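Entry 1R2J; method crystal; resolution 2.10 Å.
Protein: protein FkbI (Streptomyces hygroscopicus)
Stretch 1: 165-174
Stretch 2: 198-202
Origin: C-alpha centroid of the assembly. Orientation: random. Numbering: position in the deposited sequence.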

# COMPACT_ATOMS: atom_id res chain seq x y z
N VAL A 165 7.76 -16.60 7.65
CA VAL A 165 8.09 -15.25 7.20
C VAL A 165 9.51 -14.91 7.63
O VAL A 165 9.84 -15.03 8.81
CB VAL A 165 7.12 -14.21 7.79
CG1 VAL A 165 7.36 -12.86 7.16
CG2 VAL A 165 5.68 -14.66 7.58
N VAL A 166 10.34 -14.48 6.68
CA VAL A 166 11.73 -14.14 6.97
C VAL A 166 12.12 -12.72 6.56
O VAL A 166 11.81 -12.27 5.45
CB VAL A 166 12.70 -15.12 6.26
CG1 VAL A 166 14.13 -14.90 6.75
CG2 VAL A 166 12.26 -16.54 6.51
N VAL A 167 12.79 -12.01 7.47
CA VAL A 167 13.26 -10.65 7.19
C VAL A 167 14.67 -10.81 6.63
O VAL A 167 15.60 -11.16 7.36
CB VAL A 167 13.31 -9.80 8.48
CG1 VAL A 167 13.83 -8.41 8.16
CG2 VAL A 167 11.92 -9.72 9.10
N VAL A 168 14.80 -10.57 5.33
CA VAL A 168 16.08 -10.71 4.64
C VAL A 168 16.74 -9.38 4.26
O VAL A 168 16.11 -8.53 3.63
CB VAL A 168 15.90 -11.53 3.34
CG1 VAL A 168 17.25 -11.86 2.73
CG2 VAL A 168 15.10 -12.79 3.62
N PRO A 169 18.01 -9.19 4.63
CA PRO A 169 18.71 -7.95 4.29
C PRO A 169 18.86 -7.88 2.77
O PRO A 169 19.28 -8.85 2.14
CB PRO A 169 20.06 -8.11 5.00
CG PRO A 169 19.72 -8.97 6.19
CD PRO A 169 18.81 -10.00 5.57
N ALA A 170 18.51 -6.74 2.20
CA ALA A 170 18.57 -6.54 0.75
C ALA A 170 19.93 -6.83 0.12
O ALA A 170 20.02 -7.13 -1.07
CB ALA A 170 18.15 -5.12 0.41
N ASP A 171 20.99 -6.75 0.93
CA ASP A 171 22.34 -6.98 0.43
C ASP A 171 22.93 -8.33 0.82
O ASP A 171 24.15 -8.52 0.74
CB ASP A 171 23.26 -5.87 0.94
CG ASP A 171 23.18 -5.70 2.44
OD1 ASP A 171 22.12 -5.25 2.92
OD2 ASP A 171 24.16 -6.03 3.14
N THR A 172 22.10 -9.27 1.25
CA THR A 172 22.61 -10.58 1.62
C THR A 172 23.02 -11.27 0.33
O THR A 172 22.31 -11.23 -0.67
CB THR A 172 21.53 -11.42 2.34
OG1 THR A 172 21.04 -10.71 3.49
CG2 THR A 172 22.12 -12.74 2.81
N PRO A 173 24.21 -11.88 0.31
CA PRO A 173 24.66 -12.56 -0.90
C PRO A 173 23.58 -13.51 -1.40
O PRO A 173 22.94 -14.21 -0.61
CB PRO A 173 25.91 -13.29 -0.44
CG PRO A 173 26.49 -12.32 0.55
CD PRO A 173 25.26 -11.93 1.35
N GLY A 174 23.37 -13.53 -2.71
CA GLY A 174 22.36 -14.40 -3.28
C GLY A 174 21.03 -13.73 -3.60
O GLY A 174 20.18 -14.33 -4.25
N GLN A 198 19.41 -19.39 -2.71
CA GLN A 198 20.05 -19.89 -1.50
C GLN A 198 20.58 -18.76 -0.63
O GLN A 198 21.79 -18.58 -0.50
CB GLN A 198 21.22 -20.82 -1.84
CG GLN A 198 20.82 -22.13 -2.48
CD GLN A 198 19.92 -22.96 -1.59
OE1 GLN A 198 20.31 -23.34 -0.48
NE2 GLN A 198 18.72 -23.26 -2.07
N VAL A 199 19.67 -17.99 -0.03
CA VAL A 199 20.07 -16.88 0.82
C VAL A 199 20.18 -17.32 2.28
O VAL A 199 19.21 -17.80 2.86
CB VAL A 199 19.05 -15.72 0.73
CG1 VAL A 199 19.44 -14.61 1.69
CG2 VAL A 199 19.00 -15.20 -0.70
N ARG A 200 21.36 -17.15 2.86
CA ARG A 200 21.58 -17.53 4.25
C ARG A 200 21.43 -16.35 5.21
O ARG A 200 22.06 -15.31 5.04
CB ARG A 200 22.97 -18.15 4.44
CG ARG A 200 23.17 -19.52 3.81
CD ARG A 200 23.42 -19.42 2.32
NE ARG A 200 23.60 -20.74 1.71
CZ ARG A 200 23.95 -20.93 0.44
NH1 ARG A 200 24.15 -19.89 -0.36
NH2 ARG A 200 24.08 -22.17 -0.04
N VAL A 201 20.59 -16.52 6.23
CA VAL A 201 20.37 -15.49 7.23
C VAL A 201 20.24 -16.12 8.61
O VAL A 201 19.97 -17.32 8.73
CB VAL A 201 19.09 -14.67 6.93
CG1 VAL A 201 19.26 -13.89 5.64
CG2 VAL A 201 17.89 -15.59 6.83
N PRO A 202 20.45 -15.33 9.67
CA PRO A 202 20.35 -15.84 11.04
C PRO A 202 18.99 -16.47 11.30
O PRO A 202 17.97 -16.01 10.76
CB PRO A 202 20.58 -14.60 11.89
CG PRO A 202 21.51 -13.79 11.04
CD PRO A 202 20.91 -13.93 9.66

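Two strands need not share a sheet to hold each other in place, and this pair from FkbI is a compact example of strands joined by side chains alone. Strand 165-169 and strand 199-202 approach to 8.0 Å between their axes, and their N-to-C directions differ by 107°. At that angle and spacing the backbones cannot run alongside each other in the ladder of a sheet, and no hydrogen bond passes between the two stretches. What joins them is van der Waals contact, mostly between branched aliphatic groups, over 307 Å² of buried surface counted on both sides.

From Val165 to Val168 contact comes at every second residue. Val165 lies out of reach of stretch 2. Val166 directs its CA-to-CB bond toward stretch 2, and its CG1 comes to 3.8 Å from CG2 of Val201. Val167 makes no contact, although it is as buried as its neighbours. With Val168 the strand returns to the interface, although its CA-to-CB bond points sideways: its CG1 sits 3.7 Å from CG1 of Val199 and 4.1 Å from CG1 of Val201. One methyl thus touches two residues that are themselves two apart along the crossing strand, and this is also where the backbones come near, Val168 CA lying 6.9 Å from Val201 CA. Valine suits such a crossing because its branch at CB keeps the methyls close to the backbone and leaves only chi1 to be fixed. Pro169 closes the strand and extends the apolar patch, its ring atom CD lying 3.9 Å from CG1 of Val201.

The chain then bends sharply in a type I turn from Pro169 to Thr172. Ala170 and Asp171 occupy the middle of the turn, well clear of stretch 2. The carbonyl of Pro169 accepts twice from Thr172: the backbone N of Thr172 donates to Pro169 O at 3.0 Å, and the hydroxyl OG1 of Thr172 donates to Pro169 O at 2.9 Å. With its hydroxyl engaged inside the turn, Thr172 offers its methyl to the other stretch. CG2 of Thr172 rests 3.5 Å from CG1 of Val199 and 3.4 Å from the carbonyl O of Arg200, the latter a close packing contact rather than a hydrogen bond, since a methyl carbon has no polar hydrogen to give.

Beyond the turn the backbone itself becomes the surface. Pro173 reaches Val199 through its carbonyl, with Pro173 O 4.1 Å from Val199 CG2, and C of Gly174 lies 3.8 Å from that same CG2. Here the chains are nearest by CA, 5.3 Å from Gly174 CA to Val199 CA. A CB on Gly174 would point toward stretch 2 and fall 3.5 Å from both Val199 CG2 and Gln198 O; its backbone angles, phi 100° and psi -11°, would also jam that atom against the preceding carbonyl, which by itself calls for glycine.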